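Local coordinates for actinorhodin polyketide putative beta-ketoacyl synthase 2 (Streptomyces coelicolor A3, PDB 1TQY), which probably serves as the chain length factor that works with a ketosynthase partner in building the polyketide backbone of the antibiotic actinorhodin, at residues G41-F46 / T54-I59; V195-D200 / P235-A240; P225-A230 / V368-R373; L312-A317 / P372-I377. One frame throughout, in Å; residues are numbered along the deposited sequence.

Contact 1. Residues G41-F46 / T54-I59. With NA (sodium ion), chain K.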
loop_
_atom_site.group_PDB
_atom_site.type_symbol
_atom_site.label_atom_id
_atom_site.label_comp_id
_atom_site.label_asym_id
_atom_site.label_seq_id
_atom_site.Cartn_x
_atom_site.Cartn_y
_atom_site.Cartn_z
ATOM N N GLY B 41 -23.555 5.650 -16.906
ATOM C CA GLY B 41 -23.985 5.369 -18.254
ATOM C C GLY B 41 -23.233 4.206 -18.852
ATOM O O GLY B 41 -22.368 3.606 -18.200
ATOM N N PRO B 42 -23.561 3.845 -20.095
ATOM C CA PRO B 42 -22.885 2.735 -20.756
ATOM C C PRO B 42 -21.374 2.954 -20.862
ATOM O O PRO B 42 -20.897 4.089 -20.975
ATOM C CB PRO B 42 -23.575 2.692 -22.117
ATOM C CG PRO B 42 -24.976 3.139 -21.774
ATOM C CD PRO B 42 -24.698 4.321 -20.901
ATOM N N VAL B 43 -20.629 1.856 -20.799
ATOM C CA VAL B 43 -19.185 1.916 -20.911
ATOM C C VAL B 43 -18.908 2.071 -22.396
ATOM O O VAL B 43 -19.476 1.350 -23.220
ATOM C CB VAL B 43 -18.513 0.621 -20.391
ATOM C CG1 VAL B 43 -17.010 0.690 -20.613
ATOM C CG2 VAL B 43 -18.807 0.445 -18.899
ATOM N N THR B 44 -18.047 3.024 -22.732
ATOM C CA THR B 44 -17.713 3.305 -24.119
ATOM C C THR B 44 -16.222 3.104 -24.374
ATOM O O THR B 44 -15.748 3.225 -25.503
ATOM C CB THR B 44 -18.124 4.744 -24.467
ATOM O OG1 THR B 44 -17.427 5.662 -23.619
ATOM C CG2 THR B 44 -19.622 4.932 -24.241
ATOM N N ARG B 45 -15.491 2.768 -23.315
ATOM C CA ARG B 45 -14.056 2.534 -23.416
ATOM C C ARG B 45 -13.749 1.345 -24.321
ATOM O O ARG B 45 -12.636 1.203 -24.817
ATOM C CB ARG B 45 -13.468 2.295 -22.021
ATOM C CG ARG B 45 -13.588 3.487 -21.085
ATOM C CD ARG B 45 -12.819 4.679 -21.629
ATOM N NE ARG B 45 -13.299 5.938 -21.072
ATOM C CZ ARG B 45 -12.829 6.504 -19.967
ATOM N NH1 ARG B 45 -11.846 5.923 -19.285
ATOM N NH2 ARG B 45 -13.349 7.651 -19.547
ATOM N N PHE B 46 -14.753 0.496 -24.526
ATOM C CA PHE B 46 -14.636 -0.695 -25.364
ATOM C C PHE B 46 -16.059 -1.219 -25.546
ATOM O O PHE B 46 -16.998 -0.582 -25.085
ATOM C CB PHE B 46 -13.745 -1.732 -24.676
ATOM C CG PHE B 46 -14.210 -2.103 -23.301
ATOM C CD1 PHE B 46 -15.209 -3.057 -23.130
ATOM C CD2 PHE B 46 -13.686 -1.466 -22.180
ATOM C CE1 PHE B 46 -15.685 -3.376 -21.863
ATOM C CE2 PHE B 46 -14.151 -1.771 -20.904
ATOM C CZ PHE B 46 -15.160 -2.733 -20.746
ATOM N N THR B 54 -22.655 -3.533 -17.863
ATOM C CA THR B 54 -22.405 -2.563 -18.922
ATOM C C THR B 54 -22.395 -1.111 -18.481
ATOM O O THR B 54 -22.102 -0.219 -19.278
ATOM C CB THR B 54 -23.475 -2.677 -20.014
ATOM O OG1 THR B 54 -24.752 -2.364 -19.441
ATOM C CG2 THR B 54 -23.513 -4.078 -20.583
ATOM N N LEU B 55 -22.720 -0.867 -17.221
ATOM C CA LEU B 55 -22.773 0.500 -16.719
ATOM C C LEU B 55 -21.588 0.857 -15.834
ATOM O O LEU B 55 -21.108 0.022 -15.071
ATOM C CB LEU B 55 -24.072 0.711 -15.940
ATOM C CG LEU B 55 -25.397 0.658 -16.704
ATOM C CD1 LEU B 55 -26.525 0.987 -15.734
ATOM C CD2 LEU B 55 -25.392 1.661 -17.854
ATOM N N ALA B 56 -21.131 2.101 -15.941
ATOM C CA ALA B 56 -20.011 2.581 -15.147
ATOM C C ALA B 56 -19.988 4.097 -15.058
ATOM O O ALA B 56 -20.610 4.790 -15.867
ATOM C CB ALA B 56 -18.699 2.084 -15.729
ATOM N N GLY B 57 -19.282 4.604 -14.052
ATOM C CA GLY B 57 -19.151 6.038 -13.879
ATOM C C GLY B 57 -17.900 6.504 -14.609
ATOM O O GLY B 57 -16.800 6.457 -14.057
ATOM N N GLN B 58 -18.060 6.945 -15.851
ATOM C CA GLN B 58 -16.927 7.418 -16.633
ATOM C C GLN B 58 -16.761 8.919 -16.578
ATOM O O GLN B 58 -17.735 9.658 -16.446
ATOM C CB GLN B 58 -17.082 7.045 -18.104
ATOM C CG GLN B 58 -16.899 5.596 -18.443
ATOM C CD GLN B 58 -17.153 5.329 -19.924
ATOM O OE1 GLN B 58 -17.058 4.197 -20.388
ATOM N NE2 GLN B 58 -17.481 6.381 -20.669
ATOM N N ILE B 59 -15.508 9.354 -16.666
ATOM C CA ILE B 59 -15.188 10.772 -16.714
ATOM C C ILE B 59 -14.928 10.968 -18.209
ATOM O O ILE B 59 -13.965 10.426 -18.738
ATOM C CB ILE B 59 -13.919 11.094 -15.911
ATOM C CG1 ILE B 59 -14.182 10.872 -14.414
ATOM C CG2 ILE B 59 -13.492 12.539 -16.185
ATOM C CD1 ILE B 59 -12.977 11.152 -13.530
HETATM NA NA NA K . -19.508 11.093 -16.686
HETATM O O HOH W 1 -21.543 12.161 -17.113
HETATM O O HOH W 2 -20.470 8.947 -18.527
HETATM O O HOH W 3 -18.356 12.505 -17.306
#

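Contact 2. Residues V195-D200 / P235-A240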
loop_
_atom_site.group_PDB
_atom_site.type_symbol
_atom_site.label_atom_id
_atom_site.label_comp_id
_atom_site.label_asym_id
_atom_site.label_seq_id
_atom_site.Cartn_x
_atom_site.Cartn_y
_atom_site.Cartn_z
ATOM N N VAL B 195 -7.316 7.690 -6.238
ATOM C CA VAL B 195 -7.993 7.720 -7.515
ATOM C C VAL B 195 -7.801 6.343 -8.118
ATOM O O VAL B 195 -6.712 5.784 -8.046
ATOM C CB VAL B 195 -7.355 8.762 -8.471
ATOM C CG1 VAL B 195 -7.916 8.592 -9.873
ATOM C CG2 VAL B 195 -7.634 10.178 -7.978
ATOM N N ASP B 196 -8.861 5.774 -8.678
ATOM C CA ASP B 196 -8.753 4.472 -9.331
ATOM C C ASP B 196 -9.461 4.582 -10.662
ATOM O O ASP B 196 -10.260 5.492 -10.870
ATOM C CB ASP B 196 -9.416 3.342 -8.519
ATOM C CG ASP B 196 -8.435 2.582 -7.641
ATOM O OD1 ASP B 196 -8.440 2.811 -6.404
ATOM O OD2 ASP B 196 -7.659 1.746 -8.173
ATOM N N SER B 197 -9.155 3.644 -11.547
ATOM C CA SER B 197 -9.759 3.547 -12.872
ATOM C C SER B 197 -9.393 2.172 -13.411
ATOM O O SER B 197 -8.223 1.809 -13.452
ATOM C CB SER B 197 -9.219 4.613 -13.822
ATOM O OG SER B 197 -9.840 4.478 -15.087
ATOM N N ALA B 198 -10.395 1.399 -13.800
ATOM C CA ALA B 198 -10.147 0.074 -14.334
ATOM C C ALA B 198 -11.173 -0.176 -15.428
ATOM O O ALA B 198 -11.900 -1.171 -15.405
ATOM C CB ALA B 198 -10.278 -0.959 -13.243
ATOM N N LEU B 199 -11.211 0.742 -16.390
ATOM C CA LEU B 199 -12.155 0.682 -17.485
ATOM C C LEU B 199 -11.612 0.138 -18.796
ATOM O O LEU B 199 -11.812 0.726 -19.854
ATOM C CB LEU B 199 -12.771 2.066 -17.707
ATOM C CG LEU B 199 -13.559 2.572 -16.508
ATOM C CD1 LEU B 199 -14.158 3.931 -16.822
ATOM C CD2 LEU B 199 -14.666 1.564 -16.172
ATOM N N ASP B 200 -10.912 -0.983 -18.712
ATOM C CA ASP B 200 -10.383 -1.649 -19.888
ATOM C C ASP B 200 -11.089 -2.995 -19.816
ATOM O O ASP B 200 -11.643 -3.343 -18.775
ATOM C CB ASP B 200 -8.878 -1.857 -19.775
ATOM C CG ASP B 200 -8.519 -2.809 -18.668
ATOM O OD1 ASP B 200 -8.165 -3.975 -18.953
ATOM O OD2 ASP B 200 -8.602 -2.389 -17.493
ATOM N N PRO B 235 -19.465 0.369 -10.947
ATOM C CA PRO B 235 -18.060 0.802 -10.838
ATOM C C PRO B 235 -17.926 2.222 -11.391
ATOM O O PRO B 235 -18.737 2.655 -12.212
ATOM C CB PRO B 235 -17.314 -0.175 -11.743
ATOM C CG PRO B 235 -18.243 -1.333 -11.881
ATOM C CD PRO B 235 -19.600 -0.726 -11.919
ATOM N N GLY B 236 -16.898 2.939 -10.958
ATOM C CA GLY B 236 -16.669 4.281 -11.467
ATOM C C GLY B 236 -15.173 4.527 -11.511
ATOM O O GLY B 236 -14.411 3.692 -11.034
ATOM N N GLU B 237 -14.739 5.641 -12.094
ATOM C CA GLU B 237 -13.313 5.969 -12.140
ATOM C C GLU B 237 -13.198 7.371 -11.583
ATOM O O GLU B 237 -14.114 8.178 -11.737
ATOM C CB GLU B 237 -12.768 5.932 -13.577
ATOM C CG GLU B 237 -13.201 7.110 -14.440
ATOM C CD GLU B 237 -12.634 7.061 -15.867
ATOM O OE1 GLU B 237 -11.603 6.385 -16.099
ATOM O OE2 GLU B 237 -13.214 7.725 -16.756
ATOM N N GLY B 238 -12.087 7.667 -10.921
ATOM C CA GLY B 238 -11.918 8.994 -10.369
ATOM C C GLY B 238 -11.637 8.968 -8.887
ATOM O O GLY B 238 -11.244 7.944 -8.327
ATOM N N GLY B 239 -11.832 10.113 -8.252
ATOM C CA GLY B 239 -11.592 10.214 -6.827
ATOM C C GLY B 239 -11.291 11.631 -6.398
ATOM O O GLY B 239 -11.799 12.594 -6.975
ATOM N N ALA B 240 -10.454 11.765 -5.379
ATOM C CA ALA B 240 -10.103 13.079 -4.882
ATOM C C ALA B 240 -8.768 13.073 -4.180
ATOM O O ALA B 240 -8.294 12.044 -3.709
ATOM C CB ALA B 240 -11.176 13.570 -3.930
#

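Contact 3. Residues P225-A230 / V368-R373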
loop_
_atom_site.group_PDB
_atom_site.type_symbol
_atom_site.label_atom_id
_atom_site.label_comp_id
_atom_site.label_asym_id
_atom_site.label_seq_id
_atom_site.Cartn_x
_atom_site.Cartn_y
_atom_site.Cartn_z
ATOM N N PRO B 225 -27.978 1.822 -3.221
ATOM C CA PRO B 225 -27.689 1.385 -1.851
ATOM C C PRO B 225 -28.836 1.672 -0.874
ATOM O O PRO B 225 -29.377 2.777 -0.842
ATOM C CB PRO B 225 -26.412 2.156 -1.503
ATOM C CG PRO B 225 -26.553 3.422 -2.299
ATOM C CD PRO B 225 -27.050 2.887 -3.640
ATOM N N PHE B 226 -29.201 0.656 -0.098
ATOM C CA PHE B 226 -30.270 0.742 0.898
ATOM C C PHE B 226 -31.684 0.695 0.310
ATOM O O PHE B 226 -32.666 0.785 1.046
ATOM C CB PHE B 226 -30.103 1.994 1.779
ATOM C CG PHE B 226 -28.822 2.009 2.582
ATOM C CD1 PHE B 226 -27.904 3.041 2.435
ATOM C CD2 PHE B 226 -28.515 0.966 3.452
ATOM C CE1 PHE B 226 -26.702 3.043 3.150
ATOM C CE2 PHE B 226 -27.318 0.955 4.171
ATOM C CZ PHE B 226 -26.409 1.990 4.014
ATOM N N ASP B 227 -31.791 0.547 -1.008
ATOM C CA ASP B 227 -33.102 0.449 -1.656
ATOM C C ASP B 227 -33.489 -1.024 -1.732
ATOM O O ASP B 227 -32.621 -1.891 -1.901
ATOM C CB ASP B 227 -33.043 1.019 -3.072
ATOM C CG ASP B 227 -34.408 1.115 -3.716
ATOM O OD1 ASP B 227 -34.972 2.231 -3.781
ATOM O OD2 ASP B 227 -34.926 0.070 -4.154
ATOM N N GLU B 228 -34.782 -1.320 -1.633
ATOM C CA GLU B 228 -35.205 -2.717 -1.695
ATOM C C GLU B 228 -34.850 -3.358 -3.029
ATOM O O GLU B 228 -34.776 -4.577 -3.126
ATOM C CB GLU B 228 -36.706 -2.841 -1.431
ATOM C CG GLU B 228 -37.584 -2.111 -2.407
ATOM C CD GLU B 228 -39.049 -2.439 -2.187
ATOM O OE1 GLU B 228 -39.504 -2.359 -1.021
ATOM O OE2 GLU B 228 -39.735 -2.773 -3.179
ATOM N N ARG B 229 -34.616 -2.541 -4.052
ATOM C CA ARG B 229 -34.244 -3.076 -5.360
ATOM C C ARG B 229 -32.714 -3.150 -5.568
ATOM O O ARG B 229 -32.252 -3.426 -6.673
ATOM C CB ARG B 229 -34.874 -2.241 -6.487
ATOM C CG ARG B 229 -36.409 -2.269 -6.550
ATOM C CD ARG B 229 -36.962 -3.681 -6.780
ATOM N NE ARG B 229 -38.425 -3.703 -6.847
ATOM C CZ ARG B 229 -39.145 -3.170 -7.833
ATOM N NH1 ARG B 229 -38.536 -2.570 -8.847
ATOM N NH2 ARG B 229 -40.475 -3.237 -7.807
ATOM N N ALA B 230 -31.936 -2.899 -4.515
ATOM C CA ALA B 230 -30.476 -2.962 -4.617
ATOM C C ALA B 230 -30.072 -4.250 -5.323
ATOM O O ALA B 230 -30.530 -5.331 -4.955
ATOM C CB ALA B 230 -29.848 -2.924 -3.225
ATOM N N VAL B 368 -32.353 5.937 -5.150
ATOM C CA VAL B 368 -33.105 5.214 -4.132
ATOM C C VAL B 368 -34.493 5.823 -3.974
ATOM O O VAL B 368 -34.625 7.043 -3.884
ATOM C CB VAL B 368 -32.368 5.284 -2.774
ATOM C CG1 VAL B 368 -33.085 4.431 -1.725
ATOM C CG2 VAL B 368 -30.932 4.828 -2.956
ATOM N N THR B 369 -35.520 4.977 -3.951
ATOM C CA THR B 369 -36.894 5.442 -3.790
ATOM C C THR B 369 -37.606 4.729 -2.647
ATOM O O THR B 369 -38.508 5.296 -2.041
ATOM C CB THR B 369 -37.719 5.236 -5.073
ATOM O OG1 THR B 369 -37.727 3.842 -5.409
ATOM C CG2 THR B 369 -37.121 6.030 -6.227
ATOM N N SER B 370 -37.235 3.482 -2.354
ATOM C CA SER B 370 -37.882 2.787 -1.235
ATOM C C SER B 370 -36.905 2.026 -0.351
ATOM O O SER B 370 -36.320 1.018 -0.747
ATOM C CB SER B 370 -39.009 1.851 -1.715
ATOM O OG SER B 370 -38.529 0.751 -2.460
ATOM N N VAL B 371 -36.739 2.537 0.859
ATOM C CA VAL B 371 -35.841 1.940 1.828
ATOM C C VAL B 371 -36.615 0.994 2.750
ATOM O O VAL B 371 -37.584 1.398 3.393
ATOM C CB VAL B 371 -35.152 3.037 2.676
ATOM C CG1 VAL B 371 -34.279 2.413 3.751
ATOM C CG2 VAL B 371 -34.320 3.935 1.766
ATOM N N PRO B 372 -36.209 -0.287 2.799
ATOM C CA PRO B 372 -36.846 -1.303 3.640
ATOM C C PRO B 372 -36.844 -0.889 5.107
ATOM O O PRO B 372 -35.819 -0.438 5.631
ATOM C CB PRO B 372 -35.979 -2.534 3.418
ATOM C CG PRO B 372 -35.461 -2.348 2.038
ATOM C CD PRO B 372 -35.155 -0.875 1.958
ATOM N N ARG B 373 -37.986 -1.059 5.767
ATOM C CA ARG B 373 -38.132 -0.731 7.187
ATOM C C ARG B 373 -37.058 -1.476 7.977
ATOM O O ARG B 373 -36.582 -1.008 9.017
ATOM C CB ARG B 373 -39.543 -1.139 7.657
ATOM C CG ARG B 373 -39.759 -1.193 9.178
ATOM C CD ARG B 373 -39.476 0.141 9.848
ATOM N NE ARG B 373 -39.582 0.083 11.310
ATOM C CZ ARG B 373 -40.728 0.022 11.985
ATOM N NH1 ARG B 373 -41.885 0.009 11.331
ATOM N NH2 ARG B 373 -40.722 -0.014 13.313
HETATM O O HOH W 4 -36.997 1.244 -5.365
#

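Contact 4. Residues L312-A317 / P372-I377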
loop_
_atom_site.group_PDB
_atom_site.type_symbol
_atom_site.label_atom_id
_atom_site.label_comp_id
_atom_site.label_asym_id
_atom_site.label_seq_id
_atom_site.Cartn_x
_atom_site.Cartn_y
_atom_site.Cartn_z
ATOM N N LEU B 312 -24.898 -6.460 2.336
ATOM C CA LEU B 312 -23.946 -5.489 2.864
ATOM C C LEU B 312 -24.633 -4.222 3.347
ATOM O O LEU B 312 -24.152 -3.570 4.266
ATOM C CB LEU B 312 -22.907 -5.134 1.796
ATOM C CG LEU B 312 -21.993 -6.274 1.339
ATOM C CD1 LEU B 312 -21.054 -5.786 0.244
ATOM C CD2 LEU B 312 -21.189 -6.778 2.531
ATOM N N ASP B 313 -25.745 -3.862 2.713
ATOM C CA ASP B 313 -26.486 -2.669 3.120
ATOM C C ASP B 313 -27.087 -2.964 4.488
ATOM O O ASP B 313 -27.036 -2.138 5.403
ATOM C CB ASP B 313 -27.610 -2.335 2.124
ATOM C CG ASP B 313 -27.088 -1.828 0.781
ATOM O OD1 ASP B 313 -26.015 -1.186 0.751
ATOM O OD2 ASP B 313 -27.768 -2.055 -0.245
ATOM N N ALA B 314 -27.642 -4.164 4.625
ATOM C CA ALA B 314 -28.258 -4.574 5.874
ATOM C C ALA B 314 -27.228 -4.578 6.990
ATOM O O ALA B 314 -27.515 -4.131 8.105
ATOM C CB ALA B 314 -28.881 -5.954 5.720
ATOM N N ALA B 315 -26.030 -5.081 6.704
ATOM C CA ALA B 315 -24.981 -5.094 7.724
ATOM C C ALA B 315 -24.647 -3.663 8.139
ATOM O O ALA B 315 -24.573 -3.354 9.326
ATOM C CB ALA B 315 -23.713 -5.787 7.195
ATOM N N GLU B 316 -24.443 -2.790 7.158
ATOM C CA GLU B 316 -24.118 -1.402 7.465
ATOM C C GLU B 316 -25.215 -0.647 8.209
ATOM O O GLU B 316 -24.928 0.108 9.140
ATOM C CB GLU B 316 -23.763 -0.627 6.197
ATOM C CG GLU B 316 -23.554 0.857 6.478
ATOM C CD GLU B 316 -22.856 1.591 5.356
ATOM O OE1 GLU B 316 -23.264 1.424 4.187
ATOM O OE2 GLU B 316 -21.900 2.338 5.659
ATOM N N ALA B 317 -26.464 -0.829 7.784
ATOM C CA ALA B 317 -27.593 -0.156 8.422
ATOM C C ALA B 317 -27.694 -0.606 9.873
ATOM O O ALA B 317 -28.069 0.160 10.756
ATOM C CB ALA B 317 -28.875 -0.495 7.686
ATOM N N PRO B 372 -36.209 -0.287 2.799
ATOM C CA PRO B 372 -36.846 -1.303 3.640
ATOM C C PRO B 372 -36.844 -0.889 5.107
ATOM O O PRO B 372 -35.819 -0.438 5.631
ATOM C CB PRO B 372 -35.979 -2.534 3.418
ATOM C CG PRO B 372 -35.461 -2.348 2.038
ATOM C CD PRO B 372 -35.155 -0.875 1.958
ATOM N N ARG B 373 -37.986 -1.059 5.767
ATOM C CA ARG B 373 -38.132 -0.731 7.187
ATOM C C ARG B 373 -37.058 -1.476 7.977
ATOM O O ARG B 373 -36.582 -1.008 9.017
ATOM C CB ARG B 373 -39.543 -1.139 7.657
ATOM C CG ARG B 373 -39.759 -1.193 9.178
ATOM C CD ARG B 373 -39.476 0.141 9.848
ATOM N NE ARG B 373 -39.582 0.083 11.310
ATOM C CZ ARG B 373 -40.728 0.022 11.985
ATOM N NH1 ARG B 373 -41.885 0.009 11.331
ATOM N NH2 ARG B 373 -40.722 -0.014 13.313
ATOM N N GLU B 374 -36.674 -2.640 7.460
ATOM C CA GLU B 374 -35.658 -3.483 8.082
ATOM C C GLU B 374 -34.381 -2.696 8.393
ATOM O O GLU B 374 -33.825 -2.807 9.486
ATOM C CB GLU B 374 -35.332 -4.662 7.147
ATOM C CG GLU B 374 -34.274 -5.639 7.663
ATOM C CD GLU B 374 -33.678 -6.510 6.553
ATOM O OE1 GLU B 374 -34.438 -6.963 5.666
ATOM O OE2 GLU B 374 -32.447 -6.751 6.576
ATOM N N TYR B 375 -33.919 -1.892 7.439
ATOM C CA TYR B 375 -32.687 -1.117 7.642
ATOM C C TYR B 375 -32.768 -0.076 8.752
ATOM O O TYR B 375 -31.746 0.321 9.329
ATOM C CB TYR B 375 -32.259 -0.440 6.331
ATOM C CG TYR B 375 -32.015 -1.414 5.195
ATOM C CD1 TYR B 375 -31.803 -2.771 5.449
ATOM C CD2 TYR B 375 -31.950 -0.977 3.873
ATOM C CE1 TYR B 375 -31.533 -3.667 4.421
ATOM C CE2 TYR B 375 -31.675 -1.870 2.837
ATOM C CZ TYR B 375 -31.466 -3.214 3.128
ATOM O OH TYR B 375 -31.167 -4.099 2.118
ATOM N N GLY B 376 -33.984 0.378 9.036
ATOM C CA GLY B 376 -34.179 1.367 10.081
ATOM C C GLY B 376 -33.255 2.568 9.977
ATOM O O GLY B 376 -32.571 2.903 10.935
ATOM N N ILE B 377 -33.219 3.225 8.823
ATOM C CA ILE B 377 -32.350 4.381 8.682
ATOM C C ILE B 377 -33.095 5.596 8.155
ATOM O O ILE B 377 -34.109 5.467 7.469
ATOM C CB ILE B 377 -31.167 4.102 7.736
ATOM C CG1 ILE B 377 -31.682 3.751 6.344
ATOM C CG2 ILE B 377 -30.313 2.971 8.296
ATOM C CD1 ILE B 377 -30.573 3.581 5.319
HETATM O O HOH W 5 -30.455 -2.564 -0.029
#

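Contact 1. Residues G41-F46 / T54-I59
The carboxamide of Gln58 meets Thr44 through both of its ends. Its OE1 accepts from Thr44 N at 2.8 Å, with the donor in the carbonyl plane on a lone pair, and its NE2 donates to Thr44 OG1 at 3.0 Å, close to the amide plane. Gln58 reaches this far because its chain is extended beyond CG, with CD anti to CA (chi2 177°). The two bonds together fix the rotation of the amide.

Two neighbours pack on this arm from different directions. Val43 crosses it at about a right angle, with CG1 3.5 Å from OE1 of Gln58, while its other branch, CG2, sits 3.6 Å from Ala56 CB. Arg45 slides past Gln58 in the opposite sense: its guanidinium lies 33° from the amide plane and carries Gln58 CG over one face, and its charged end goes on to a salt bridge with Glu237.

The two backbones pair alongside. Ala56 N bonds to Gly41 O at 3.0 Å, Gly41 N returns the bond to Ala56 O, and Val43 N continues to Thr54 O. Pro42 and Leu55 form the intervening non-hydrogen-bonded pair. The geometry is that of a two-stranded antiparallel hairpin with a long connecting loop, whose outgoing arm reaches a sodium site, where Gln58 O, Pro21 O and waters bind the ion.

Contact 2. Residues V195-D200 / P235-A240
Ser197 OG donates to Glu237 OE1 at 2.8 Å, using the lone pair of that oxygen that faces away from OE2. With OG anti to the backbone N (chi1 180°), the serine hydroxyl meets the glutamate, whose chain is extended beyond CG. The second carboxylate oxygen, OE2, is satisfied by a salt bridge to Arg45 and by the backbone N of Ile59. Buried and held by three donors, one of them cationic, the group is probably ionised. Leu199 crosses it at about a right angle, CD1 resting 3.6 Å from Glu237 CD, so that an apolar methyl covers the carboxylate beside its polar partners.

The main chains supply the remaining bonds. Gly238 N donates to Asp196 O at 2.8 Å and 167°, while Asp196 N gives the longer return bond of 3.2 Å to Gly238 O. That acceptor also faces Val195 CA at 3.4 Å in a CA-H...O contact. At the neighbouring non-hydrogen-bonded pair, Gly239 has no side chain, and its CA lies 4.4 Å from Val195 CA. The Asp196 carboxylate is bonded elsewhere: OD1 accepts from Ser343 OG and Ala113 N, OD2 from Cys114 N.

The pairing joins the end of strand 189-196 to the start of strand 238-246, which is also bonded to strand 11-20 through Gly239 and Val19. Helix 78-93 packs on Val195 and Ser197, and Asp200 caps the N-terminus of helix 201-208, whose Trp204 touches Leu199.

Contact 3. Residues P225-A230 / V368-R373
Asp227 OD1 is gripped by two consecutive backbone donors. Thr369 N approaches at 2.8 Å, nearly in line with the C-O bond, whereas Ser370 N comes at 3.0 Å from above the carboxylate, 43° out of its plane. Arg221 adds a salt bridge to the same oxygen. CG of Asp227 is anti to the backbone N (chi1 -172°), placing it 3.5 Å from Ser370 O.

The other oxygen, OD2, turns back on its own segment and accepts from Arg229 N at 2.6 Å, an Asx turn. It coincides with a type I beta turn from Asp227 to Ala230, closed by Ala230 N donating to Asp227 O. Water 4 donates to OD2 and also bonds Thr369 OG1, linking the turn to segment 368-373.

Beside the carboxylate, Glu228 N reaches Ser370 O in a 2.9 Å bond. Phe226 O, by contrast, is buried with no polar partner in the model; its near neighbours across the contact are carbons, Pro372 CD at 3.1 Å and Val371 CA in a CA-H...O contact at 3.5 Å. Val368 sends CG1 to Asp227 CB, 3.7 Å away, and CG2 against Pro225 O, while the ring of Phe226 packs on Glu316 and Ala317 of helix 310-324.

Contact 4. Residues L312-A317 / P372-I377
Tyr375 touches Asp313, Ala314 and Ala317 of helix 310-324 from CB to OH. Its CB meets Ala317 CB at 3.6 Å, CE1 touches Ala314 CB at 3.7 Å, and the hydroxyl end lies beside Asp313 CB, with the ring oblique to the helix atoms. With CG anti to the carbonyl carbon (chi1 -59°), the ring starts beside Ala317 CB, 4.1 Å from CG. Pro372 CB of its own segment sits over the centre of one ring face, 4.3 Å above the plane.

Ala317 CB is also 3.4 Å from Tyr375 O and 3.8 Å from Ile377 CG2. That methyl faces the helix while CG1 of Ile377 occupies the crowded position between backbone N and carbonyl carbon (chi1 61°). The extended chain of Glu374 brings OE2 to Ala314 CB.

Water 5 makes the polar link: Tyr375 OH donates to it at 2.7 Å, and it donates to Asp313 OD2 at the same distance. OD2 accepts from Phe226 N as well, and Asp313 OD1 from Gly308 N.

The short 3-10 turn 373-375 thus covers one flank of helix 310-324 just ahead of strand 378-379. Arg326, just beyond that helix, bonds Arg373 O and Glu374 O, and strand 391-398 packs against Ala315 and Glu316.

How the contacts relate
Contact 2 lies deepest, its centre about 10 Å from the centre of the chain, with every touching residue buried. The others are partly buried, their centres about 19 Å from the chain's centre for contact 1 and, nearer the periphery, 23 and 22 Å for contacts 3 and 4. Contacts 1 and 2 meet where Arg45 and Glu237 form their salt bridge, and both rest on antiparallel strand pairing. Contacts 3 and 4 share Pro372 and Arg373 and meet at Phe226, but contain no strand: in 3, loop meets loop through a carboxylate oxygen gripped by backbone N-H groups; in 4, a 3-10 turn sits on a helix by apolar packing and one water bridge. The two neighbourhoods do not touch.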